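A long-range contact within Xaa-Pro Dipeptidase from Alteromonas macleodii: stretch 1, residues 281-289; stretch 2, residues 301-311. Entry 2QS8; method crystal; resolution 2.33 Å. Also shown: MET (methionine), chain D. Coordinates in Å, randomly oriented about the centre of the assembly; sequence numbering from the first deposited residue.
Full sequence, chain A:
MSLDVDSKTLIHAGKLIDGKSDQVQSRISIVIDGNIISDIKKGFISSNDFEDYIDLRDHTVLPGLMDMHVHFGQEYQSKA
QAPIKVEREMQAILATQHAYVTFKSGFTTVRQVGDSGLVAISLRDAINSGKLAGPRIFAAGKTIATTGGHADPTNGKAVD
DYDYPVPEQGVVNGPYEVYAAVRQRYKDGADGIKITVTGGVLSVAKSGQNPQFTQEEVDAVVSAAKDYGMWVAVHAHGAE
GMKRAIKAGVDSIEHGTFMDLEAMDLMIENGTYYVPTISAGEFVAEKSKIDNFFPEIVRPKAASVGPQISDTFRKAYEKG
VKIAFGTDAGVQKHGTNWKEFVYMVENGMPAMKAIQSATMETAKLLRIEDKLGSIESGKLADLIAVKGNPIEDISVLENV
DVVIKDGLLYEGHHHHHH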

# COMPACT_ATOMS: atom_id res chain seq x y z
N GLY A 281 -22.93 30.07 1.74
CA GLY A 281 -22.79 30.45 0.35
C GLY A 281 -22.83 31.96 0.21
O GLY A 281 -21.93 32.57 -0.37
N GLU A 282 -23.88 32.57 0.77
CA GLU A 282 -24.06 34.01 0.72
C GLU A 282 -22.91 34.71 1.45
O GLU A 282 -22.52 35.82 1.08
CB GLU A 282 -25.40 34.40 1.38
CG GLU A 282 -26.63 33.86 0.67
CD GLU A 282 -26.82 34.45 -0.72
OE1 GLU A 282 -26.82 35.69 -0.83
OE2 GLU A 282 -26.97 33.68 -1.69
N PHE A 283 -22.37 34.05 2.47
CA PHE A 283 -21.27 34.61 3.25
C PHE A 283 -20.01 34.83 2.41
O PHE A 283 -19.47 35.94 2.36
CB PHE A 283 -20.92 33.68 4.42
CG PHE A 283 -19.91 34.26 5.37
CD1 PHE A 283 -20.31 35.09 6.41
CD2 PHE A 283 -18.56 34.00 5.21
CE1 PHE A 283 -19.38 35.65 7.27
CE2 PHE A 283 -17.62 34.55 6.07
CZ PHE A 283 -18.03 35.38 7.10
N VAL A 284 -19.54 33.78 1.74
CA VAL A 284 -18.33 33.90 0.94
C VAL A 284 -18.53 34.82 -0.26
O VAL A 284 -17.57 35.44 -0.73
CB VAL A 284 -17.80 32.51 0.47
CG1 VAL A 284 -17.44 31.66 1.68
CG2 VAL A 284 -18.82 31.81 -0.38
N ALA A 285 -19.76 34.90 -0.76
CA ALA A 285 -20.03 35.80 -1.87
C ALA A 285 -19.78 37.25 -1.49
O ALA A 285 -18.97 37.93 -2.08
CB ALA A 285 -21.46 35.62 -2.37
N GLU A 286 -20.48 37.66 -0.43
CA GLU A 286 -20.37 39.01 0.09
C GLU A 286 -18.92 39.34 0.43
O GLU A 286 -18.41 40.39 0.03
CB GLU A 286 -21.23 39.15 1.35
CG GLU A 286 -21.25 40.55 1.95
CD GLU A 286 -21.64 40.55 3.43
OE1 GLU A 286 -22.62 39.85 3.79
OE2 GLU A 286 -20.98 41.25 4.23
N LYS A 287 -18.25 38.44 1.14
CA LYS A 287 -16.87 38.66 1.55
C LYS A 287 -15.89 38.68 0.39
O LYS A 287 -14.84 39.31 0.49
CB LYS A 287 -16.44 37.60 2.58
CG LYS A 287 -17.30 37.59 3.85
CD LYS A 287 -17.26 38.92 4.57
CE LYS A 287 -18.04 38.87 5.86
NZ LYS A 287 -18.02 40.18 6.58
N SER A 288 -16.22 38.00 -0.70
CA SER A 288 -15.34 37.95 -1.86
C SER A 288 -15.19 39.32 -2.53
O SER A 288 -14.32 39.51 -3.38
CB SER A 288 -15.86 36.95 -2.89
OG SER A 288 -17.02 37.45 -3.53
N LYS A 289 -16.03 40.27 -2.15
CA LYS A 289 -15.97 41.62 -2.73
C LYS A 289 -14.98 42.50 -1.96
O LYS A 289 -14.62 43.58 -2.41
CB LYS A 289 -17.35 42.27 -2.70
CG LYS A 289 -18.44 41.50 -3.41
CD LYS A 289 -19.79 42.16 -3.20
CE LYS A 289 -20.92 41.34 -3.83
NZ LYS A 289 -22.27 41.90 -3.51
N LYS A 301 -12.65 31.29 -6.05
CA LYS A 301 -13.55 30.18 -5.75
C LYS A 301 -14.79 30.63 -4.99
O LYS A 301 -15.90 30.19 -5.28
CB LYS A 301 -12.81 29.10 -4.95
CG LYS A 301 -11.57 28.55 -5.66
CD LYS A 301 -10.92 27.40 -4.89
CE LYS A 301 -10.42 27.86 -3.53
NZ LYS A 301 -9.87 26.73 -2.72
N ALA A 302 -14.59 31.52 -4.02
CA ALA A 302 -15.69 32.03 -3.22
C ALA A 302 -16.68 32.86 -4.06
O ALA A 302 -17.89 32.75 -3.88
CB ALA A 302 -15.15 32.88 -2.07
N ALA A 303 -16.15 33.67 -4.97
CA ALA A 303 -16.98 34.50 -5.83
C ALA A 303 -17.80 33.65 -6.80
O ALA A 303 -18.92 34.02 -7.16
CB ALA A 303 -16.11 35.46 -6.62
N SER A 304 -17.25 32.51 -7.19
CA SER A 304 -17.92 31.59 -8.11
C SER A 304 -18.97 30.69 -7.45
O SER A 304 -20.14 30.68 -7.85
CB SER A 304 -16.88 30.72 -8.81
OG SER A 304 -17.50 29.59 -9.41
N VAL A 305 -18.55 29.94 -6.44
CA VAL A 305 -19.42 29.00 -5.74
C VAL A 305 -20.54 29.64 -4.92
O VAL A 305 -21.71 29.31 -5.10
CB VAL A 305 -18.60 28.06 -4.82
CG1 VAL A 305 -19.52 27.17 -4.00
CG2 VAL A 305 -17.66 27.20 -5.65
N GLY A 306 -20.18 30.53 -4.01
CA GLY A 306 -21.17 31.17 -3.16
C GLY A 306 -22.52 31.62 -3.73
O GLY A 306 -23.56 31.27 -3.17
N PRO A 307 -22.55 32.41 -4.82
CA PRO A 307 -23.80 32.90 -5.42
C PRO A 307 -24.74 31.85 -6.01
O PRO A 307 -25.95 32.07 -6.09
CB PRO A 307 -23.31 33.88 -6.49
CG PRO A 307 -21.92 34.26 -6.04
CD PRO A 307 -21.38 32.96 -5.52
N GLN A 308 -24.18 30.72 -6.44
CA GLN A 308 -24.96 29.65 -7.06
C GLN A 308 -25.78 28.77 -6.12
O GLN A 308 -26.76 28.17 -6.55
CB GLN A 308 -24.02 28.78 -7.89
CG GLN A 308 -24.68 27.61 -8.61
CD GLN A 308 -25.74 28.04 -9.60
OE1 GLN A 308 -25.50 28.91 -10.44
NE2 GLN A 308 -26.93 27.45 -9.51
N ILE A 309 -25.40 28.68 -4.86
CA ILE A 309 -26.13 27.82 -3.93
C ILE A 309 -27.62 28.15 -3.82
O ILE A 309 -28.46 27.26 -3.89
CB ILE A 309 -25.48 27.83 -2.53
CG1 ILE A 309 -24.08 27.20 -2.63
CG2 ILE A 309 -26.32 27.04 -1.55
CD1 ILE A 309 -23.34 27.10 -1.31
N SER A 310 -27.95 29.43 -3.64
CA SER A 310 -29.34 29.85 -3.53
C SER A 310 -30.15 29.43 -4.76
O SER A 310 -31.31 29.02 -4.65
CB SER A 310 -29.43 31.37 -3.37
OG SER A 310 -28.88 32.03 -4.50
N ASP A 311 -29.52 29.52 -5.92
CA ASP A 311 -30.18 29.15 -7.16
C ASP A 311 -30.33 27.63 -7.26
O ASP A 311 -31.37 27.13 -7.67
CB ASP A 311 -29.39 29.68 -8.36
CG ASP A 311 -30.16 29.57 -9.65
OD1 ASP A 311 -31.24 30.19 -9.73
OD2 ASP A 311 -29.70 28.85 -10.57
N MET D . -16.98 25.36 3.59
CA MET D . -17.38 25.37 2.15
C MET D . -16.17 25.43 1.22
O MET D . -16.31 25.01 0.05
CB MET D . -18.29 26.56 1.87
CG MET D . -18.80 26.61 0.46
SD MET D . -20.00 27.88 0.27
CE MET D . -21.32 27.18 1.21
OXT MET D . -15.11 25.91 1.67

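Helices can pack closely without a single hydrogen bond between them, provided that small residues line the contact, and this pair from the Xaa-Pro dipeptidase illustrates the principle. The two helices run in roughly opposite directions, at 140° between their N-to-C directions, and their axes approach to 7.1 Å. No hydrogen bond or salt bridge joins them; the two stretches bury 376 Å², both sides summed, through close packing.

The approach is tightest at Gly-281, whose CA lies 3.9 Å from the CA of Gly-306. The carbonyl O of Gly-281 rests 3.2 Å from Gly-306 CA, a contact that glycine allows because it leaves this face of the backbone bare. A CB on Gly-306 would point toward stretch 1 and collide with Gly-281 O and with Val-284 CG2; one on Gly-281 would strike Ile-309 CD1. That methyl instead sits 3.8 Å from Gly-281 CA. The bound methionine closes in on the same spot, its CE lying 3.2 Å from Ile-309 CD1 and 3.4 Å from Gly-281 N.

Glu-282 begins with its CA-to-CB bond pointing away, but chi1 and chi2 both in the m well bring its end back, so that OE2 comes within 3.8 Å of Ser-310 CB. Glu-282 is partly exposed, a setting that suits a charged residue. Phe-283 points away and takes no part.

One turn on from Gly-281, Val-284 points toward the partner helix. Its CB meets Ala-302 CB at 3.7 Å, and its CG2 lies 3.7 Å from Gly-306 CA, filling the space left by the glycine. Here a branched side chain is matched with a methyl and a bare backbone, and the CA atoms of Val-284 and Ala-302 can remain 5.3 Å apart. Ala-285, directed sideways, adds a second apolar contact, its CB 3.9 Å from Pro-307 CG. The CA-to-CB bond of Pro-307 points away, yet its compact ring still presents CG to the alanine methyl.

Glu-286 and Lys-287 make no contact with stretch 2; they pair with each other in a long salt bridge, 3.9 Å between Glu-286 OE2 and Lys-287 NZ. Contact resumes at Ser-288, whose CB is 4.2 Å from Ala-302 CB and whose OG packs 3.7 Å from Ala-303 CA. This buried hydroxyl meets its polar need within its own stretch, donating a very short hydrogen bond of 2.5 Å from Ser-288 OG to Ala-285 O. Lys-289, exposed, makes no contact with the partner helix.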